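Local coordinates for CELL WALL surface anchor family protein (Streptococcus pneumoniae, PDB 3ZGH), which acts as a surface adhesin whose basic domain binds keratin 10, which probably lets pneumococci adhere to host cells, at residues A[57-62]-A[158-163]; A[27-32]-A[48-53]; A[104-109]-A[127-132]. One frame throughout, in Å; residues are numbered along the deposited sequence.

In the fold
All three contacts reach one antiparallel sheet, whose strand order runs 28-38, 43-53, 57-65, 154-162, 109-114, 120-131, 136-138. Contact 2 pairs strand 28-38, at one edge of the sheet, with its hairpin partner, and contact 1 is the next strand pair inward, its 57-65 lying against 43-53, the two centres about 9 Å apart. They are stitched together directly: T59 N lies 2.8 Å from T52 O, and T61 O 2.8 Å from K50 N. On the other flank contact 3, nested along the chain inside the loop that contact 1 closes, meets strand 154-162 where G104 N lies 2.8 Å from P162 O. Contacts 2 and 3 do not touch, their centres being about 19 Å apart.

Contact 1. Residues A[57-62]-A[158-163]; sequences KLTFTY and SWTVPI
Residues 57-62 and 158-163 form an antiparallel strand pair inside the seven-stranded sheet of this MSCRAMM domain, joining strand 57-65 to strand 154-162 across 95 intervening residues. Two hydrogen-bonded pairs, L58 with V161 and F60 with W159, hold the backbones. The straightest bond runs from F60 N to W159 O, 2.8 Å with an N-H...O angle of 174°.

The side chains of L58, F60, W159 and V161 share the buried face, and the aromatic pair dominates it. W159 has its CG between the backbone N and the carbonyl carbon (chi1 62°), and F60 stands on one side of its indole with the two ring systems nearly parallel, the phenyl and the five-membered ring at 8°. The phenyl is displaced past NE1, to which its CD2 comes within 3.3 Å, and little of one ring faces the other. F60 CB instead sits over the face of the six-membered ring as a CH-pi contact, 3.6 Å from its centroid. The broad, flat indole suits this place because it reaches along the neighbouring strand: its CZ3 comes 4.0 Å from Y62 CB. Branched V161 fills in beside the phenyl, its CG2 3.8 Å from F60 CE2, while L58 CD2 meets I163 CD1 at 4.0 Å, the two side chains crossing at about a right angle.

K57, T59, T61, S158 and T160 point to the other, partly exposed face, where small hydroxyl residues and a long lysine fit. T59 and T160 lie side by side; the K57 chain passes T160 CG2, and its NZ forms a salt bridge with D54.

F170 meets F60 edge-to-face and W138 approaches W159 on the apolar face. Strand 43-53 hydrogen-bonds to the outer side of 57-62, while residues 107-110 flank 158-163.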
loop_
_atom_site.group_PDB
_atom_site.type_symbol
_atom_site.label_atom_id
_atom_site.label_comp_id
_atom_site.label_asym_id
_atom_site.label_seq_id
_atom_site.Cartn_x
_atom_site.Cartn_y
_atom_site.Cartn_z
ATOM N N LYS A 57 18.854 -1.705 1.259
ATOM C CA LYS A 57 17.634 -0.941 1.157
ATOM C C LYS A 57 16.443 -1.720 1.690
ATOM O O LYS A 57 16.487 -2.972 1.813
ATOM C CB LYS A 57 17.383 -0.562 -0.301
ATOM C CG LYS A 57 17.238 -1.776 -1.227
ATOM C CD LYS A 57 17.168 -1.353 -2.682
ATOM C CE LYS A 57 16.899 -2.535 -3.615
ATOM N NZ LYS A 57 18.027 -3.513 -3.557
ATOM N N LEU A 58 15.390 -0.992 2.025
ATOM C CA LEU A 58 14.104 -1.612 2.246
ATOM C C LEU A 58 13.324 -1.506 0.944
ATOM O O LEU A 58 13.332 -0.430 0.313
ATOM C CB LEU A 58 13.315 -0.880 3.321
ATOM C CG LEU A 58 13.821 -0.891 4.765
ATOM C CD1 LEU A 58 12.864 -0.101 5.695
ATOM C CD2 LEU A 58 14.013 -2.348 5.260
ATOM N N THR A 59 12.685 -2.601 0.542
ATOM C CA THR A 59 11.743 -2.587 -0.584
ATOM C C THR A 59 10.343 -2.805 -0.032
ATOM O O THR A 59 10.086 -3.788 0.686
ATOM C CB THR A 59 12.074 -3.690 -1.580
ATOM O OG1 THR A 59 13.420 -3.492 -2.039
ATOM C CG2 THR A 59 11.095 -3.701 -2.803
ATOM N N PHE A 60 9.455 -1.877 -0.357
ATOM C CA PHE A 60 8.066 -1.913 0.079
ATOM C C PHE A 60 7.172 -2.255 -1.117
ATOM O O PHE A 60 7.332 -1.659 -2.206
ATOM C CB PHE A 60 7.655 -0.523 0.594
ATOM C CG PHE A 60 8.251 -0.129 1.916
ATOM C CD1 PHE A 60 7.518 -0.256 3.080
ATOM C CD2 PHE A 60 9.531 0.416 1.995
ATOM C CE1 PHE A 60 8.067 0.128 4.328
ATOM C CE2 PHE A 60 10.053 0.847 3.206
ATOM C CZ PHE A 60 9.330 0.675 4.378
ATOM N N THR A 61 6.216 -3.170 -0.924
ATOM C CA THR A 61 5.204 -3.478 -1.942
ATOM C C THR A 61 3.844 -3.472 -1.232
ATOM O O THR A 61 3.581 -4.291 -0.338
ATOM C CB THR A 61 5.437 -4.846 -2.625
ATOM O OG1 THR A 61 6.762 -4.902 -3.162
ATOM C CG2 THR A 61 4.437 -5.070 -3.800
ATOM N N TYR A 62 3.001 -2.530 -1.635
ATOM C CA TYR A 62 1.743 -2.237 -0.981
ATOM C C TYR A 62 0.580 -2.445 -1.934
ATOM O O TYR A 62 0.529 -1.798 -2.973
ATOM C CB TYR A 62 1.808 -0.769 -0.556
ATOM C CG TYR A 62 0.500 -0.123 -0.165
ATOM C CD1 TYR A 62 -0.320 -0.678 0.798
ATOM C CD2 TYR A 62 0.121 1.101 -0.729
ATOM C CE1 TYR A 62 -1.511 -0.049 1.169
ATOM C CE2 TYR A 62 -1.033 1.717 -0.373
ATOM C CZ TYR A 62 -1.844 1.147 0.567
ATOM O OH TYR A 62 -2.984 1.820 0.898
ATOM N N SER A 158 4.955 0.356 -5.220
ATOM C CA SER A 158 6.194 -0.147 -4.611
ATOM C C SER A 158 7.256 0.923 -4.682
ATOM O O SER A 158 7.243 1.775 -5.594
ATOM C CB SER A 158 6.710 -1.416 -5.301
ATOM O OG SER A 158 6.991 -1.122 -6.670
ATOM N N TRP A 159 8.179 0.886 -3.713
ATOM C CA TRP A 159 9.267 1.875 -3.638
ATOM C C TRP A 159 10.381 1.255 -2.798
ATOM O O TRP A 159 10.152 0.243 -2.102
ATOM C CB TRP A 159 8.787 3.194 -3.028
ATOM C CG TRP A 159 8.287 3.106 -1.609
ATOM C CD1 TRP A 159 9.003 3.375 -0.443
ATOM C CD2 TRP A 159 6.981 2.730 -1.186
ATOM N NE1 TRP A 159 8.212 3.146 0.665
ATOM C CE2 TRP A 159 6.966 2.753 0.236
ATOM C CE3 TRP A 159 5.822 2.334 -1.870
ATOM C CZ2 TRP A 159 5.840 2.428 0.977
ATOM C CZ3 TRP A 159 4.691 2.006 -1.120
ATOM C CH2 TRP A 159 4.713 2.061 0.290
ATOM N N THR A 160 11.566 1.844 -2.878
ATOM C CA THR A 160 12.669 1.429 -2.048
ATOM C C THR A 160 13.108 2.589 -1.170
ATOM O O THR A 160 12.832 3.772 -1.466
ATOM C CB THR A 160 13.856 0.969 -2.904
ATOM O OG1 THR A 160 14.242 2.042 -3.752
ATOM C CG2 THR A 160 13.475 -0.261 -3.769
ATOM N N VAL A 161 13.826 2.266 -0.097
ATOM C CA VAL A 161 14.364 3.294 0.814
ATOM C C VAL A 161 15.759 2.834 1.208
ATOM O O VAL A 161 15.910 1.722 1.729
ATOM C CB VAL A 161 13.504 3.443 2.097
ATOM C CG1 VAL A 161 14.040 4.562 2.964
ATOM C CG2 VAL A 161 12.004 3.718 1.760
ATOM N N PRO A 162 16.782 3.679 0.976
ATOM C CA PRO A 162 18.141 3.253 1.324
ATOM C C PRO A 162 18.296 3.055 2.824
ATOM O O PRO A 162 17.718 3.814 3.614
ATOM C CB PRO A 162 19.030 4.423 0.859
ATOM C CG PRO A 162 18.176 5.214 -0.122
ATOM C CD PRO A 162 16.746 4.996 0.306
ATOM N N ILE A 163 19.101 2.066 3.208
ATOM C CA ILE A 163 19.479 1.852 4.602
ATOM C C ILE A 163 20.879 2.442 4.822
ATOM O O ILE A 163 21.827 2.117 4.089
ATOM C CB ILE A 163 19.483 0.341 4.937
ATOM C CG1 ILE A 163 18.043 -0.208 4.894
ATOM C CG2 ILE A 163 20.151 0.062 6.318
ATOM C CD1 ILE A 163 17.950 -1.728 4.853
#

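Contact 2. Residues A[27-32]-A[48-53]; sequences SETKVY and KLKVTN
The beta hairpin of strands 28-38 and 43-53 brings residues 27-32 against 48-53 at the margin of the sheet. Three hydrogen-bonded pairs, E28 with N53, K30 with V51 and Y32 with L49, give six backbone bonds; the one from Y32 N to L49 O measures 2.8 Å.

In the non-hydrogen-bonded pair T29-T52 the hydroxyls themselves meet, OG1 to OG1 at 2.7 Å. Each OG1 stands anti to its own carbonyl carbon, beside the backbone N (chi1 -65° in T29 and -66° in T52). Beta-branched threonine suits a strand and here adds a polar link on the exposed face. Beside it, T29 CG2 packs 3.6 Å from K50 CG, and V31 CG1 lies 3.8 Å from K48 CG, so the aliphatic parts of the lysines serve as apolar partners.

Strand 28-38 is outermost in the sheet, whereas 43-53 also pairs with 57-65. On the other face L49 and V51 are buried, both against F60, with F172 on L49 and F170 on V51. The Y32 ring turns its edge to the backbone, with CD2 3.7 Å from L49 O, and E195 receives both a hydrogen bond from Y32 OH and a salt bridge from K30 NZ.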
loop_
_atom_site.group_PDB
_atom_site.type_symbol
_atom_site.label_atom_id
_atom_site.label_comp_id
_atom_site.label_asym_id
_atom_site.label_seq_id
_atom_site.Cartn_x
_atom_site.Cartn_y
_atom_site.Cartn_z
ATOM N N SER A 27 18.763 -11.653 3.386
ATOM C CA SER A 27 17.592 -10.800 3.385
ATOM C C SER A 27 16.532 -11.294 4.352
ATOM O O SER A 27 16.515 -12.476 4.744
ATOM C CB SER A 27 16.996 -10.689 1.981
ATOM O OG SER A 27 16.373 -11.907 1.617
ATOM N N GLU A 28 15.649 -10.381 4.713
ATOM C CA GLU A 28 14.542 -10.682 5.606
ATOM C C GLU A 28 13.336 -9.963 5.080
ATOM O O GLU A 28 13.421 -8.747 4.756
ATOM C CB GLU A 28 14.817 -10.210 7.047
ATOM C CG GLU A 28 13.603 -10.472 7.939
ATOM C CD GLU A 28 13.819 -10.052 9.385
ATOM O OE1 GLU A 28 14.967 -9.699 9.754
ATOM O OE2 GLU A 28 12.833 -10.093 10.154
ATOM N N THR A 29 12.212 -10.662 5.036
ATOM C CA THR A 29 10.982 -10.106 4.465
ATOM C C THR A 29 9.847 -10.318 5.477
ATOM O O THR A 29 9.743 -11.413 6.070
ATOM C CB THR A 29 10.609 -10.806 3.117
ATOM O OG1 THR A 29 11.619 -10.515 2.148
ATOM C CG2 THR A 29 9.242 -10.312 2.556
ATOM N N LYS A 30 9.046 -9.291 5.708
ATOM C CA LYS A 30 7.840 -9.466 6.497
ATOM C C LYS A 30 6.645 -9.091 5.656
ATOM O O LYS A 30 6.702 -8.122 4.879
ATOM C CB LYS A 30 7.886 -8.612 7.765
ATOM C CG LYS A 30 8.875 -9.152 8.823
ATOM C CD LYS A 30 8.965 -8.206 10.022
ATOM C CE LYS A 30 9.511 -8.928 11.237
ATOM N NZ LYS A 30 9.645 -8.024 12.423
ATOM N N VAL A 31 5.569 -9.848 5.795
ATOM C CA VAL A 31 4.319 -9.503 5.125
ATOM C C VAL A 31 3.268 -9.175 6.187
ATOM O O VAL A 31 3.014 -9.988 7.115
ATOM C CB VAL A 31 3.843 -10.677 4.261
ATOM C CG1 VAL A 31 2.453 -10.395 3.617
ATOM C CG2 VAL A 31 4.907 -11.048 3.188
ATOM N N TYR A 32 2.657 -8.004 6.058
ATOM C CA TYR A 32 1.593 -7.541 6.952
ATOM C C TYR A 32 0.326 -7.476 6.129
ATOM O O TYR A 32 0.401 -7.152 4.928
ATOM C CB TYR A 32 1.879 -6.135 7.439
ATOM C CG TYR A 32 3.172 -5.997 8.212
ATOM C CD1 TYR A 32 3.185 -6.118 9.595
ATOM C CD2 TYR A 32 4.369 -5.749 7.561
ATOM C CE1 TYR A 32 4.360 -6.005 10.315
ATOM C CE2 TYR A 32 5.548 -5.630 8.278
ATOM C CZ TYR A 32 5.526 -5.755 9.641
ATOM O OH TYR A 32 6.695 -5.654 10.329
ATOM N N LYS A 48 -2.142 -5.508 1.721
ATOM C CA LYS A 48 -0.969 -6.287 2.021
ATOM C C LYS A 48 0.219 -5.324 1.902
ATOM O O LYS A 48 0.273 -4.503 0.976
ATOM C CB LYS A 48 -0.838 -7.441 1.047
ATOM C CG LYS A 48 0.449 -8.262 1.236
ATOM C CD LYS A 48 0.589 -9.386 0.172
ATOM C CE LYS A 48 -0.401 -10.516 0.420
ATOM N NZ LYS A 48 -0.304 -11.648 -0.568
ATOM N N LEU A 49 1.150 -5.414 2.849
ATOM C CA LEU A 49 2.382 -4.658 2.764
ATOM C C LEU A 49 3.524 -5.662 2.957
ATOM O O LEU A 49 3.632 -6.314 4.030
ATOM C CB LEU A 49 2.434 -3.576 3.840
ATOM C CG LEU A 49 3.717 -2.741 3.778
ATOM C CD1 LEU A 49 3.668 -1.727 2.636
ATOM C CD2 LEU A 49 3.965 -2.036 5.119
ATOM N N LYS A 50 4.338 -5.820 1.916
ATOM C CA LYS A 50 5.506 -6.669 1.994
ATOM C C LYS A 50 6.727 -5.758 2.119
ATOM O O LYS A 50 6.866 -4.814 1.344
ATOM C CB LYS A 50 5.588 -7.513 0.727
ATOM C CG LYS A 50 6.836 -8.429 0.645
ATOM C CD LYS A 50 6.781 -9.233 -0.673
ATOM C CE LYS A 50 8.102 -9.951 -0.957
ATOM N NZ LYS A 50 8.207 -10.444 -2.383
ATOM N N VAL A 51 7.591 -6.018 3.105
ATOM C CA VAL A 51 8.791 -5.223 3.301
ATOM C C VAL A 51 10.028 -6.151 3.396
ATOM O O VAL A 51 10.096 -7.064 4.256
ATOM C CB VAL A 51 8.682 -4.407 4.601
ATOM C CG1 VAL A 51 9.866 -3.430 4.737
ATOM C CG2 VAL A 51 7.316 -3.644 4.637
ATOM N N THR A 52 10.967 -5.935 2.477
ATOM C CA THR A 52 12.183 -6.729 2.394
ATOM C C THR A 52 13.359 -5.823 2.729
ATOM O O THR A 52 13.479 -4.726 2.205
ATOM C CB THR A 52 12.372 -7.284 0.977
ATOM O OG1 THR A 52 11.317 -8.211 0.696
ATOM C CG2 THR A 52 13.694 -8.049 0.852
ATOM N N ASN A 53 14.213 -6.304 3.613
ATOM C CA ASN A 53 15.442 -5.652 3.993
ATOM C C ASN A 53 16.564 -6.556 3.489
ATOM O O ASN A 53 16.706 -7.714 3.962
ATOM C CB ASN A 53 15.448 -5.536 5.500
ATOM C CG ASN A 53 16.732 -4.953 6.050
ATOM O OD1 ASN A 53 17.785 -5.015 5.423
ATOM N ND2 ASN A 53 16.651 -4.436 7.276
#

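Contact 3. Residues A[104-109]-A[127-132]; sequences GKPSGV and STMTTQ
M129 CG stands anti to the carbonyl carbon, beside the backbone N (chi1 -73°), and chi2 (-127°) then turns SD towards the ring of P106, while CE beyond it touches both P106 and V109. V109 CG2, likewise anti to its carbonyl carbon, is met by both M129 CG and M129 CE, each at 3.6 Å. The methionine crosses both neighbours at about a right angle, with its CE 4.0 Å from P106 CB. A long, flexible, unbranched side chain can follow this bent path, while the compact ring of P106 and the branch of V109 offer it apolar surfaces.

The backbones of 104-109 and 127-132 pair at V109 and S127, an antiparallel hydrogen-bonded pair. V109 N reaches S127 O at 2.8 Å, almost straight at 179°, and S127 N returns to V109 O at 2.8 Å. Beyond this pair a water takes over, accepting from M129 N at 2.7 Å and donating to S107 O at 2.8 Å. S127 is buried, and its OG is hydrogen-bonded to N111 ND2 and N140 O.

W159 of strand 154-162 packs on both V109 and M129, and Y136 on both P106 and M129. Past the direct backbone hydrogen bonds, M129 N and S107 O are too far apart to bond to each other, so one water completes both while the methionine closes the apolar side.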
loop_
_atom_site.group_PDB
_atom_site.type_symbol
_atom_site.label_atom_id
_atom_site.label_comp_id
_atom_site.label_asym_id
_atom_site.label_seq_id
_atom_site.Cartn_x
_atom_site.Cartn_y
_atom_site.Cartn_z
ATOM N N GLY A 104 17.147 6.543 4.159
ATOM C CA GLY A 104 17.337 7.705 3.329
ATOM C C GLY A 104 16.048 8.138 2.680
ATOM O O GLY A 104 14.927 7.846 3.143
ATOM N N LYS A 105 16.218 8.798 1.552
ATOM C CA LYS A 105 15.099 9.358 0.827
ATOM C C LYS A 105 14.455 8.272 -0.023
ATOM O O LYS A 105 15.143 7.560 -0.764
ATOM C CB LYS A 105 15.610 10.516 -0.029
ATOM C CG LYS A 105 14.650 11.022 -1.058
ATOM C CD LYS A 105 15.230 12.251 -1.755
ATOM C CE LYS A 105 14.767 12.343 -3.199
ATOM N NZ LYS A 105 15.423 11.305 -4.053
ATOM N N PRO A 106 13.126 8.116 0.091
ATOM C CA PRO A 106 12.447 7.081 -0.701
ATOM C C PRO A 106 12.619 7.293 -2.204
ATOM O O PRO A 106 12.768 8.438 -2.644
ATOM C CB PRO A 106 10.978 7.271 -0.339
ATOM C CG PRO A 106 10.986 8.004 0.961
ATOM C CD PRO A 106 12.194 8.867 0.953
ATOM N N SER A 107 12.608 6.208 -2.975
ATOM C CA SER A 107 12.607 6.291 -4.428
ATOM C C SER A 107 11.248 6.818 -4.914
ATOM O O SER A 107 10.346 7.094 -4.099
ATOM C CB SER A 107 12.802 4.898 -5.017
ATOM O OG SER A 107 11.662 4.076 -4.730
ATOM N N GLY A 108 11.108 6.914 -6.237
ATOM C CA GLY A 108 9.807 7.057 -6.867
ATOM C C GLY A 108 8.936 5.858 -6.484
ATOM O O GLY A 108 9.441 4.767 -6.129
ATOM N N VAL A 109 7.619 6.062 -6.554
ATOM C CA VAL A 109 6.663 5.024 -6.213
ATOM C C VAL A 109 6.066 4.490 -7.516
ATOM O O VAL A 109 5.337 5.228 -8.223
ATOM C CB VAL A 109 5.554 5.603 -5.332
ATOM C CG1 VAL A 109 4.477 4.560 -5.022
ATOM C CG2 VAL A 109 6.137 6.169 -4.036
ATOM N N SER A 127 4.762 7.768 -9.113
ATOM C CA SER A 127 4.499 8.937 -8.283
ATOM C C SER A 127 5.752 9.401 -7.573
ATOM O O SER A 127 6.688 8.619 -7.367
ATOM C CB SER A 127 3.458 8.591 -7.222
ATOM O OG SER A 127 2.283 8.066 -7.822
ATOM N N THR A 128 5.750 10.655 -7.139
ATOM C CA THR A 128 6.877 11.214 -6.399
ATOM C C THR A 128 6.485 11.399 -4.932
ATOM O O THR A 128 5.435 11.942 -4.620
ATOM C CB THR A 128 7.315 12.567 -7.018
ATOM O OG1 THR A 128 7.736 12.354 -8.374
ATOM C CG2 THR A 128 8.452 13.197 -6.210
ATOM N N MET A 129 7.302 10.895 -4.020
ATOM C CA MET A 129 7.056 11.124 -2.597
ATOM C C MET A 129 7.455 12.530 -2.190
ATOM O O MET A 129 8.469 13.052 -2.645
ATOM C CB MET A 129 7.833 10.132 -1.760
ATOM C CG MET A 129 7.271 8.748 -1.818
ATOM S SD MET A 129 6.988 8.108 -0.177
ATOM C CE MET A 129 7.103 6.351 -0.548
ATOM N N THR A 130 6.658 13.135 -1.324
ATOM C CA THR A 130 7.000 14.435 -0.751
ATOM C C THR A 130 6.739 14.363 0.743
ATOM O O THR A 130 5.996 13.512 1.212
ATOM C CB THR A 130 6.131 15.594 -1.330
ATOM O OG1 THR A 130 4.745 15.323 -1.092
ATOM C CG2 THR A 130 6.356 15.765 -2.822
ATOM N N THR A 131 7.353 15.257 1.500
ATOM C CA THR A 131 6.977 15.403 2.892
ATOM C C THR A 131 5.742 16.307 2.886
ATOM O O THR A 131 5.339 16.755 1.812
ATOM C CB THR A 131 8.135 15.979 3.684
ATOM O OG1 THR A 131 8.383 17.331 3.261
ATOM C CG2 THR A 131 9.397 15.122 3.483
ATOM N N GLN A 132 5.104 16.567 4.027
ATOM C CA GLN A 132 5.451 16.015 5.329
ATOM C C GLN A 132 4.167 15.332 5.847
ATOM O O GLN A 132 3.468 14.742 5.019
ATOM C CB GLN A 132 5.962 17.125 6.248
ATOM C CG GLN A 132 7.062 18.020 5.691
ATOM C CD GLN A 132 7.639 18.922 6.754
ATOM O OE1 GLN A 132 8.182 18.446 7.752
ATOM N NE2 GLN A 132 7.521 20.228 6.559
HETATM O O HOH W 1 9.713 9.806 -4.522
#